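Side-chain contacts in regulatory protein MarR (Planctomyces limnophilus, PDB 3U2R), which probably binds DNA as a winged helix-turn-helix transcription factor of the MarR family: residues 25-28 with 29-33; 33-36 with 37-41; 51-54 with 55-58; 139-142 with 143-147. One frame throughout, in Å; residues are numbered along the deposited sequence.

Contact 1 of 4, residues 25-28 with 29-33; sequences WRTY and DRMKA
Asp29 N donates to Trp25 O at 2.8 Å and Lys32 N to Tyr28 O at 2.9 Å, two rungs of the i to i+4 ladder that runs unbroken through this part of helix 18-40. The same ladder ties Arg30 to Arg26 and Met31 to Thr27. Beside the first rung, the Asp29 carboxylate bends back over the turn, with Asp29 OD1 at 3.5 Å from Tyr28 CD2 and at the edge of the Trp25 indole, near its plane. Carboxylate and phenol planes stand 66° apart. Tyr28 CG lies anti to the backbone N (chi1 168°), which swings the ring beside the Lys32 chain: Lys32 CB sits over one ring face, and Lys32 CD comes within 3.6 Å of Tyr28 OH. On another side of the helix the Thr27 and Met31 side chains lie side by side, Thr27 CG2 3.8 Å from Met31 CE, the methyl of a selenomethionine, and both pack on Leu134 of helix 110-148. Arg30 instead carries its guanidinium away to a salt bridge with Asp137. Phe13 of the second subunit meets the rings of both Trp25 and Tyr28. The contact thus joins two chemistries: apolar methyls facing the long helix, and an aromatic patch with charged margins facing the partner chain, where Tyr28 OH and Lys32 NZ both reach Asp14 of the second subunit, by a weak hydrogen bond and a long, weak ion pair.

Contact 2 of 4, residues 33-36 with 37-41; sequences AIEE and EIFSQ
The Phe39 ring leans back along the helix toward Glu35, one turn earlier, and meets it obliquely: Phe39 CD2 lies 3.2 Å from Glu35 O, while Phe39 CD2 and CE2 both rest about 4.0 Å from Glu35 CB. With CG anti to its own carbonyl carbon (chi1 -72°), the benzyl group is directed back over the carbonyl of Glu35. Glu35 O also receives Phe39 N at 2.7 Å in a nearly straight bond of 169°, so the oxygen has the Phe39 amide on it and ring carbon CD2 close by. The extended chain of Glu35 carries its flat carboxylate to Gln130 and to Thr17 of the second subunit; OE2 accepts from Gln130 NE2 and from that Thr17 OG1, two bonds that should fix its rotation. One residue on, Glu36 O is gripped twice by Ser40. Ser40 N comes nearly in line with the Glu36 C=O, 2.8 Å from Glu36 O, whereas Ser40 OG, also 2.8 Å from Glu36 O, donates from 49° above the carbonyl plane. Such a serine-to-backbone bond, reaching back four residues, turns the hydroxyl in upon the helix near its C-terminal end. Ile38 adds a branch methyl, CG2, at 3.4 Å from Glu35 O. Within the fold, Phe39 packs on Val123 of helix 110-148 and on Ala46 of helix 46-58, its ring meeting that of Tyr49, and Ile38 touches Cys126 of the same long helix.

Contact 3 of 4, residues 51-54 with 55-58; sequences TLRL and LRSV
Leu55 folds back against the turn before it, Leu55 CG lying 3.4 Å from Thr51 O, the carbonyl that also accepts Leu55 N at 2.9 Å. This is the tight side: CG stands anti to the carbonyl carbon (chi1 -62°), bringing Leu55 CD1 to 4.3 Å from Thr51 CG2, and Leu55 goes on to pack against Ile68, Val106 and Met63. Leu52, whose carbonyl holds Arg56 N, is seated on Leu108, Leu115 and Leu116. Helix 46-58 precedes the helices of the helix-turn-helix in the MarR winged-helix fold, and these leucines bind it to helix 65-71, to the sheet and to the start of helix 110-148. On the looser, polar side Arg53 and Arg56 cross at a slant, guanidinium planes 49° apart, with Arg56 NH1 3.5 Å from Arg53 CD and 4.3 Å from Arg53 NE; the like charges are probably eased by a salt bridge from Arg53 NH2 to Glu19 of the second subunit and a long, weak ion pair between Arg56 and Glu120. At exposed Ser57 the ladder slackens. Its amide is shared weakly between Arg53 O and Leu54 O, while Ser57 OG, placed by a chi1 of 70°, donates to Leu54 O at 2.6 Å.

Contact 4 of 4, residues 139-142 with 143-147; sequences LHEL and IRLME
Glu141 and Arg144 form a two-pronged salt bridge three residues apart, their side chains running alongside each other. The glutamate leaves with CG anti to the backbone N (chi1 -174°) and then bends at chi2 (65°), which curls the carboxylate toward the following turn. Arg144 is extended as far as CD and bends at chi3, presenting the edge that carries NE and NH2. Arg144 NE points almost straight at Glu141 OE1, 3.2 Å away and within the guanidinium plane, though it meets that oxygen from above the carboxylate plane. The shorter prong joins Arg144 NH2 to the syn side of Glu141 OE2 at 2.8 Å. Because the two planes are twisted 51° apart, the pairing is skewed rather than coplanar. Leu145 CD2 lies 4.0 Å from Glu141 OE2, an apolar flank to the ion pair. On another side of the helix Leu142 and the selenomethionine Met146 touch at a slant, Leu142 CD1 meeting Met146 CG at 4.0 Å and Met146 SE at 4.1 Å; the bend at Met146 chi3 turns its methyl back to Leu142 CG. Ile143 lays CG1 against Leu139 O at 3.4 Å. All this lies near the C-terminal end of helix 110-148, among other chains: Leu142, Leu145 and Met146 pack on Glu128 of the second subunit, His140 bonds to His140 of the third, and Leu142 meets Leu142 of the fourth.

Contacts 1 and 2 are consecutive stretches of helix 18-40, sharing Ala33, with centres about 12 Å apart. Contact 3 follows on helix 46-58, its centre about 20 Å from the centre of contact 2 and across the chain's centre from it. Contact 4 comes last, near the far end of the long C-terminal helix; its centre is about 41 Å from the centre of contact 3 but about 19 Å from that of contact 1. Helix 110-148 links these regions: it packs against helices 18-40 and 46-58 before running on to other subunits. The second subunit is touched at contacts 1, 2 and 4, and through Arg53 at contact 3, consistent with the MarR plan of a helical dimer interface joined to winged-helix DNA-binding lobes.

Contact 1 of 4, residues 25-28 with 29-33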
loop_
_atom_site.group_PDB
_atom_site.type_symbol
_atom_site.label_atom_id
_atom_site.label_comp_id
_atom_site.label_asym_id
_atom_site.label_seq_id
_atom_site.Cartn_x
_atom_site.Cartn_y
_atom_site.Cartn_z
ATOM N N TRP A 25 -2.116 -2.510 18.052
ATOM C CA TRP A 25 -1.617 -1.417 18.864
ATOM C C TRP A 25 -0.802 -0.451 18.038
ATOM O O TRP A 25 -1.014 0.737 18.222
ATOM C CB TRP A 25 -0.811 -1.907 20.077
ATOM C CG TRP A 25 -1.717 -2.218 21.215
ATOM C CD1 TRP A 25 -2.253 -3.436 21.531
ATOM C CD2 TRP A 25 -2.446 -1.259 21.979
ATOM N NE1 TRP A 25 -3.187 -3.291 22.528
ATOM C CE2 TRP A 25 -3.325 -1.967 22.820
ATOM C CE3 TRP A 25 -2.415 0.143 22.069
ATOM C CZ2 TRP A 25 -4.060 -1.335 23.833
ATOM C CZ3 TRP A 25 -3.143 0.766 23.079
ATOM C CH2 TRP A 25 -3.990 0.037 23.908
ATOM N N ARG A 26 0.091 -0.913 17.106
ATOM C CA ARG A 26 0.803 0.016 16.219
ATOM C C ARG A 26 -0.169 0.855 15.372
ATOM O O ARG A 26 0.138 1.971 15.080
ATOM C CB ARG A 26 1.761 -0.701 15.238
ATOM C CG ARG A 26 2.843 -1.563 15.851
ATOM C CD ARG A 26 3.812 -2.100 14.781
ATOM N NE ARG A 26 4.678 -1.009 14.454
ATOM C CZ ARG A 26 5.741 -0.656 15.158
ATOM N NH1 ARG A 26 6.417 0.430 14.834
ATOM N NH2 ARG A 26 6.136 -1.389 16.203
ATOM N N THR A 27 -1.288 0.290 14.945
ATOM C CA THR A 27 -2.345 1.006 14.177
ATOM C C THR A 27 -2.902 2.096 15.026
ATOM O O THR A 27 -3.006 3.239 14.586
ATOM C CB THR A 27 -3.451 0.069 13.692
ATOM O OG1 THR A 27 -2.817 -0.808 12.770
ATOM C CG2 THR A 27 -4.643 0.785 13.017
ATOM N N TYR A 28 -3.224 1.775 16.264
ATOM C CA TYR A 28 -3.754 2.768 17.216
ATOM C C TYR A 28 -2.725 3.853 17.463
ATOM O O TYR A 28 -3.062 5.052 17.455
ATOM C CB TYR A 28 -4.185 2.091 18.523
ATOM C CG TYR A 28 -4.468 3.039 19.658
ATOM C CD1 TYR A 28 -5.718 3.596 19.827
ATOM C CD2 TYR A 28 -3.462 3.392 20.564
ATOM C CE1 TYR A 28 -5.977 4.484 20.873
ATOM C CE2 TYR A 28 -3.688 4.319 21.562
ATOM C CZ TYR A 28 -4.949 4.860 21.724
ATOM O OH TYR A 28 -5.207 5.731 22.752
ATOM N N ASP A 29 -1.488 3.461 17.772
ATOM C CA ASP A 29 -0.456 4.464 18.100
ATOM C C ASP A 29 -0.193 5.452 16.931
ATOM O O ASP A 29 -0.003 6.666 17.140
ATOM C CB ASP A 29 0.836 3.797 18.462
ATOM C CG ASP A 29 0.757 3.031 19.745
ATOM O OD1 ASP A 29 0.009 3.463 20.636
ATOM O OD2 ASP A 29 1.538 2.061 19.907
ATOM N N ARG A 30 -0.236 4.951 15.721
ATOM C CA ARG A 30 0.041 5.809 14.578
ATOM C C ARG A 30 -1.097 6.778 14.355
ATOM O O ARG A 30 -0.874 7.969 14.140
ATOM C CB ARG A 30 0.283 4.950 13.329
ATOM C CG ARG A 30 0.579 5.721 12.050
ATOM C CD ARG A 30 1.899 6.416 11.998
ATOM N NE ARG A 30 2.966 5.434 11.854
ATOM C CZ ARG A 30 4.255 5.683 12.053
ATOM N NH1 ARG A 30 4.651 6.872 12.460
ATOM N NH2 ARG A 30 5.157 4.727 11.870
HETATM N N MSE A 31 -2.297 6.274 14.390
HETATM C CA MSE A 31 -3.490 7.117 14.226
HETATM C C MSE A 31 -3.612 8.143 15.301
HETATM O O MSE A 31 -3.958 9.283 15.020
HETATM C CB MSE A 31 -4.768 6.291 14.208
HETATM C CG MSE A 31 -4.902 5.502 12.943
HETATM SE SE MSE A 31 -6.650 4.582 12.784
HETATM C CE MSE A 31 -6.629 3.801 14.247
ATOM N N LYS A 32 -3.377 7.731 16.533
ATOM C CA LYS A 32 -3.450 8.627 17.705
ATOM C C LYS A 32 -2.430 9.747 17.616
ATOM O O LYS A 32 -2.730 10.908 17.942
ATOM C CB LYS A 32 -3.167 7.814 18.994
ATOM C CG LYS A 32 -3.279 8.608 20.289
ATOM C CD LYS A 32 -4.695 8.655 20.753
ATOM C CE LYS A 32 -4.915 9.680 21.838
ATOM N NZ LYS A 32 -3.924 9.516 22.927
ATOM N N ALA A 33 -1.189 9.401 17.216
ATOM C CA ALA A 33 -0.170 10.454 17.142
ATOM C C ALA A 33 -0.496 11.536 16.052
ATOM O O ALA A 33 -0.256 12.723 16.267
ATOM C CB ALA A 33 1.166 9.835 16.855
#

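Contact 2 of 4, residues 33-36 with 37-41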
loop_
_atom_site.group_PDB
_atom_site.type_symbol
_atom_site.label_atom_id
_atom_site.label_comp_id
_atom_site.label_asym_id
_atom_site.label_seq_id
_atom_site.Cartn_x
_atom_site.Cartn_y
_atom_site.Cartn_z
ATOM N N ALA A 33 -1.189 9.401 17.216
ATOM C CA ALA A 33 -0.170 10.454 17.142
ATOM C C ALA A 33 -0.496 11.536 16.052
ATOM O O ALA A 33 -0.256 12.723 16.267
ATOM C CB ALA A 33 1.166 9.835 16.855
ATOM N N ILE A 34 -1.068 11.128 14.930
ATOM C CA ILE A 34 -1.343 12.044 13.808
ATOM C C ILE A 34 -2.472 12.983 14.215
ATOM O O ILE A 34 -2.414 14.159 13.915
ATOM C CB ILE A 34 -1.659 11.250 12.498
ATOM C CG1 ILE A 34 -0.345 10.605 11.977
ATOM C CG2 ILE A 34 -2.334 12.148 11.399
ATOM C CD1 ILE A 34 -0.601 9.582 10.965
ATOM N N GLU A 35 -3.493 12.467 14.887
ATOM C CA GLU A 35 -4.600 13.301 15.412
ATOM C C GLU A 35 -4.131 14.262 16.477
ATOM O O GLU A 35 -4.507 15.442 16.494
ATOM C CB GLU A 35 -5.667 12.399 16.018
ATOM C CG GLU A 35 -6.434 11.686 14.954
ATOM C CD GLU A 35 -7.527 10.740 15.382
ATOM O OE1 GLU A 35 -7.855 10.725 16.588
ATOM O OE2 GLU A 35 -8.248 10.277 14.464
ATOM N N GLU A 36 -3.305 13.771 17.386
ATOM C CA GLU A 36 -2.794 14.637 18.460
ATOM C C GLU A 36 -2.042 15.810 17.820
ATOM O O GLU A 36 -2.345 16.956 18.123
ATOM C CB GLU A 36 -1.898 13.833 19.426
ATOM C CG GLU A 36 -1.796 14.329 20.853
ATOM C CD GLU A 36 -1.518 13.299 21.956
ATOM O OE1 GLU A 36 -1.652 13.673 23.145
ATOM O OE2 GLU A 36 -1.099 12.156 21.650
ATOM N N GLU A 37 -1.218 15.549 16.803
ATOM C CA GLU A 37 -0.487 16.651 16.188
ATOM C C GLU A 37 -1.395 17.660 15.492
ATOM O O GLU A 37 -1.115 18.848 15.562
ATOM C CB GLU A 37 0.546 16.132 15.232
ATOM C CG GLU A 37 1.601 17.166 14.864
ATOM C CD GLU A 37 1.575 17.564 13.402
ATOM O OE1 GLU A 37 2.622 17.415 12.728
ATOM O OE2 GLU A 37 0.490 17.967 12.918
ATOM N N ILE A 38 -2.470 17.237 14.853
ATOM C CA ILE A 38 -3.322 18.213 14.192
ATOM C C ILE A 38 -4.204 18.888 15.235
ATOM O O ILE A 38 -4.388 20.079 15.144
ATOM C CB ILE A 38 -4.161 17.670 12.969
ATOM C CG1 ILE A 38 -4.966 18.830 12.263
ATOM C CG2 ILE A 38 -5.143 16.597 13.368
ATOM C CD1 ILE A 38 -4.048 19.973 11.576
ATOM N N PHE A 39 -4.756 18.157 16.210
ATOM C CA PHE A 39 -5.641 18.777 17.169
ATOM C C PHE A 39 -4.861 19.724 18.092
ATOM O O PHE A 39 -5.385 20.781 18.396
ATOM C CB PHE A 39 -6.485 17.745 17.969
ATOM C CG PHE A 39 -7.561 17.082 17.152
ATOM C CD1 PHE A 39 -8.495 17.839 16.450
ATOM C CD2 PHE A 39 -7.652 15.707 17.084
ATOM C CE1 PHE A 39 -9.410 17.223 15.591
ATOM C CE2 PHE A 39 -8.621 15.093 16.267
ATOM C CZ PHE A 39 -9.491 15.853 15.535
ATOM N N SER A 40 -3.603 19.424 18.428
ATOM C CA SER A 40 -2.765 20.336 19.244
ATOM C C SER A 40 -2.718 21.783 18.683
ATOM O O SER A 40 -2.627 22.746 19.454
ATOM C CB SER A 40 -1.339 19.800 19.329
ATOM O OG SER A 40 -1.343 18.644 20.156
ATOM N N GLN A 41 -2.790 21.923 17.344
ATOM C CA GLN A 41 -2.735 23.226 16.666
ATOM C C GLN A 41 -3.942 24.073 16.931
ATOM O O GLN A 41 -3.843 25.283 16.791
ATOM C CB GLN A 41 -2.568 23.072 15.160
ATOM C CG GLN A 41 -1.190 22.521 14.802
ATOM C CD GLN A 41 -1.111 22.139 13.339
ATOM O OE1 GLN A 41 -0.712 21.020 12.988
ATOM N NE2 GLN A 41 -1.451 23.066 12.444
#

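Contact 3 of 4, residues 51-54 with 55-58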
loop_
_atom_site.group_PDB
_atom_site.type_symbol
_atom_site.label_atom_id
_atom_site.label_comp_id
_atom_site.label_asym_id
_atom_site.label_seq_id
_atom_site.Cartn_x
_atom_site.Cartn_y
_atom_site.Cartn_z
ATOM N N THR A 51 -16.582 15.467 21.328
ATOM C CA THR A 51 -17.666 16.177 22.050
ATOM C C THR A 51 -18.293 17.250 21.156
ATOM O O THR A 51 -19.513 17.304 20.984
ATOM C CB THR A 51 -17.105 16.782 23.331
ATOM O OG1 THR A 51 -16.520 15.742 24.127
ATOM C CG2 THR A 51 -18.140 17.498 24.125
ATOM N N LEU A 52 -17.472 18.088 20.534
ATOM C CA LEU A 52 -18.044 19.101 19.677
ATOM C C LEU A 52 -18.850 18.479 18.537
ATOM O O LEU A 52 -19.927 18.962 18.273
ATOM C CB LEU A 52 -16.948 20.018 19.116
ATOM C CG LEU A 52 -16.167 20.895 20.143
ATOM C CD1 LEU A 52 -14.950 21.578 19.499
ATOM C CD2 LEU A 52 -17.047 22.023 20.740
ATOM N N ARG A 53 -18.372 17.400 17.894
ATOM C CA ARG A 53 -19.101 16.731 16.793
ATOM C C ARG A 53 -20.417 16.147 17.267
ATOM O O ARG A 53 -21.402 16.145 16.537
ATOM C CB ARG A 53 -18.258 15.593 16.193
ATOM C CG ARG A 53 -17.182 16.014 15.203
ATOM C CD ARG A 53 -17.701 15.998 13.786
ATOM N NE ARG A 53 -18.285 14.710 13.375
ATOM C CZ ARG A 53 -17.611 13.633 12.966
ATOM N NH1 ARG A 53 -16.287 13.648 12.906
ATOM N NH2 ARG A 53 -18.262 12.531 12.616
ATOM N N LEU A 54 -20.394 15.565 18.454
ATOM C CA LEU A 54 -21.597 14.989 19.073
ATOM C C LEU A 54 -22.601 16.130 19.347
ATOM O O LEU A 54 -23.786 15.988 19.049
ATOM C CB LEU A 54 -21.183 14.273 20.375
ATOM C CG LEU A 54 -22.237 13.621 21.239
ATOM C CD1 LEU A 54 -22.938 12.467 20.497
ATOM C CD2 LEU A 54 -21.605 13.045 22.478
ATOM N N LEU A 55 -22.119 17.298 19.818
ATOM C CA LEU A 55 -23.058 18.379 20.073
ATOM C C LEU A 55 -23.606 18.985 18.781
ATOM O O LEU A 55 -24.723 19.501 18.794
ATOM C CB LEU A 55 -22.474 19.462 21.006
ATOM C CG LEU A 55 -22.111 18.948 22.393
ATOM C CD1 LEU A 55 -21.520 20.044 23.236
ATOM C CD2 LEU A 55 -23.289 18.329 23.076
ATOM N N ARG A 56 -22.868 18.916 17.691
ATOM C CA ARG A 56 -23.357 19.382 16.382
ATOM C C ARG A 56 -24.530 18.544 15.904
ATOM O O ARG A 56 -25.458 19.106 15.339
ATOM C CB ARG A 56 -22.244 19.374 15.304
ATOM C CG ARG A 56 -22.760 19.893 13.918
ATOM C CD ARG A 56 -21.690 20.362 12.937
ATOM N NE ARG A 56 -20.622 19.385 12.656
ATOM C CZ ARG A 56 -19.553 19.627 11.874
ATOM N NH1 ARG A 56 -18.615 18.699 11.707
ATOM N NH2 ARG A 56 -19.408 20.809 11.269
ATOM N N SER A 57 -24.524 17.213 16.182
ATOM C CA SER A 57 -25.592 16.308 15.733
ATOM C C SER A 57 -26.943 16.609 16.358
ATOM O O SER A 57 -27.945 16.165 15.813
ATOM C CB SER A 57 -25.227 14.846 15.998
ATOM O OG SER A 57 -25.221 14.521 17.383
ATOM N N VAL A 58 -26.989 17.331 17.485
ATOM C CA VAL A 58 -28.245 17.718 18.147
ATOM C C VAL A 58 -28.452 19.265 18.119
ATOM O O VAL A 58 -29.545 19.711 18.454
ATOM C CB VAL A 58 -28.309 17.143 19.591
ATOM C CG1 VAL A 58 -28.216 15.614 19.557
ATOM C CG2 VAL A 58 -27.202 17.712 20.493
#

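Contact 4 of 4, residues 139-142 with 143-147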
loop_
_atom_site.group_PDB
_atom_site.type_symbol
_atom_site.label_atom_id
_atom_site.label_comp_id
_atom_site.label_asym_id
_atom_site.label_seq_id
_atom_site.Cartn_x
_atom_site.Cartn_y
_atom_site.Cartn_z
ATOM N N LEU A 139 3.166 -2.483 4.916
ATOM C CA LEU A 139 3.976 -2.936 3.796
ATOM C C LEU A 139 5.442 -3.165 4.230
ATOM O O LEU A 139 6.046 -4.148 3.783
ATOM C CB LEU A 139 3.877 -1.949 2.606
ATOM C CG LEU A 139 2.685 -2.276 1.712
ATOM C CD1 LEU A 139 2.290 -1.114 0.899
ATOM C CD2 LEU A 139 3.067 -3.444 0.789
ATOM N N HIS A 140 5.968 -2.368 5.157
ATOM C CA HIS A 140 7.345 -2.624 5.673
ATOM C C HIS A 140 7.418 -3.980 6.353
ATOM O O HIS A 140 8.325 -4.733 6.096
ATOM C CB HIS A 140 7.801 -1.559 6.656
ATOM C CG HIS A 140 7.916 -0.235 6.004
ATOM N ND1 HIS A 140 7.633 0.964 6.669
ATOM C CD2 HIS A 140 8.200 0.038 4.718
ATOM C CE1 HIS A 140 7.808 1.909 5.752
ATOM N NE2 HIS A 140 8.136 1.369 4.568
ATOM N N GLU A 141 6.427 -4.321 7.145
ATOM C CA GLU A 141 6.394 -5.606 7.832
ATOM C C GLU A 141 6.173 -6.737 6.822
ATOM O O GLU A 141 6.873 -7.745 6.905
ATOM C CB GLU A 141 5.323 -5.583 8.956
ATOM C CG GLU A 141 5.310 -6.835 9.826
ATOM C CD GLU A 141 6.544 -7.096 10.661
ATOM O OE1 GLU A 141 7.416 -6.203 10.803
ATOM O OE2 GLU A 141 6.669 -8.252 11.115
ATOM N N LEU A 142 5.318 -6.527 5.793
ATOM C CA LEU A 142 5.079 -7.543 4.768
ATOM C C LEU A 142 6.364 -7.830 3.981
ATOM O O LEU A 142 6.745 -8.998 3.844
ATOM C CB LEU A 142 3.944 -7.092 3.883
ATOM C CG LEU A 142 3.590 -7.904 2.640
ATOM C CD1 LEU A 142 3.465 -9.398 2.906
ATOM C CD2 LEU A 142 2.298 -7.447 2.120
ATOM N N ILE A 143 7.066 -6.772 3.533
ATOM C CA ILE A 143 8.358 -6.941 2.851
ATOM C C ILE A 143 9.320 -7.742 3.763
ATOM O O ILE A 143 9.940 -8.686 3.314
ATOM C CB ILE A 143 8.967 -5.561 2.434
ATOM C CG1 ILE A 143 8.143 -4.999 1.272
ATOM C CG2 ILE A 143 10.500 -5.670 2.037
ATOM C CD1 ILE A 143 8.326 -3.507 1.061
ATOM N N ARG A 144 9.389 -7.412 5.048
ATOM C CA ARG A 144 10.277 -8.117 5.997
ATOM C C ARG A 144 9.910 -9.596 6.079
ATOM O O ARG A 144 10.774 -10.444 5.964
ATOM C CB ARG A 144 10.207 -7.469 7.385
ATOM C CG ARG A 144 11.345 -7.930 8.295
ATOM C CD ARG A 144 11.229 -7.359 9.687
ATOM N NE ARG A 144 10.111 -7.948 10.442
ATOM C CZ ARG A 144 10.090 -9.170 10.993
ATOM N NH1 ARG A 144 11.138 -9.984 10.880
ATOM N NH2 ARG A 144 9.016 -9.591 11.646
ATOM N N LEU A 145 8.624 -9.914 6.204
ATOM C CA LEU A 145 8.238 -11.318 6.299
ATOM C C LEU A 145 8.515 -12.097 5.027
ATOM O O LEU A 145 8.865 -13.250 5.132
ATOM C CB LEU A 145 6.743 -11.463 6.654
ATOM C CG LEU A 145 6.357 -10.911 7.996
ATOM C CD1 LEU A 145 4.868 -11.007 8.203
ATOM C CD2 LEU A 145 7.060 -11.658 9.117
HETATM N N MSE A 146 8.223 -11.517 3.835
HETATM C CA MSE A 146 8.474 -12.166 2.553
HETATM C C MSE A 146 9.971 -12.404 2.343
HETATM O O MSE A 146 10.342 -13.372 1.704
HETATM C CB MSE A 146 7.923 -11.290 1.405
HETATM C CG MSE A 146 6.445 -11.395 1.234
HETATM SE SE MSE A 146 5.801 -10.449 -0.306
HETATM C CE MSE A 146 6.478 -8.716 -0.056
ATOM N N GLU A 147 10.825 -11.523 2.882
ATOM C CA GLU A 147 12.241 -11.619 2.655
ATOM C C GLU A 147 12.951 -12.410 3.719
ATOM O O GLU A 147 14.093 -12.733 3.486
ATOM C CB GLU A 147 12.856 -10.227 2.452
ATOM C CG GLU A 147 12.357 -9.663 1.130
ATOM C CD GLU A 147 13.045 -8.437 0.566
ATOM O OE1 GLU A 147 12.441 -7.787 -0.318
ATOM O OE2 GLU A 147 14.215 -8.180 0.927
#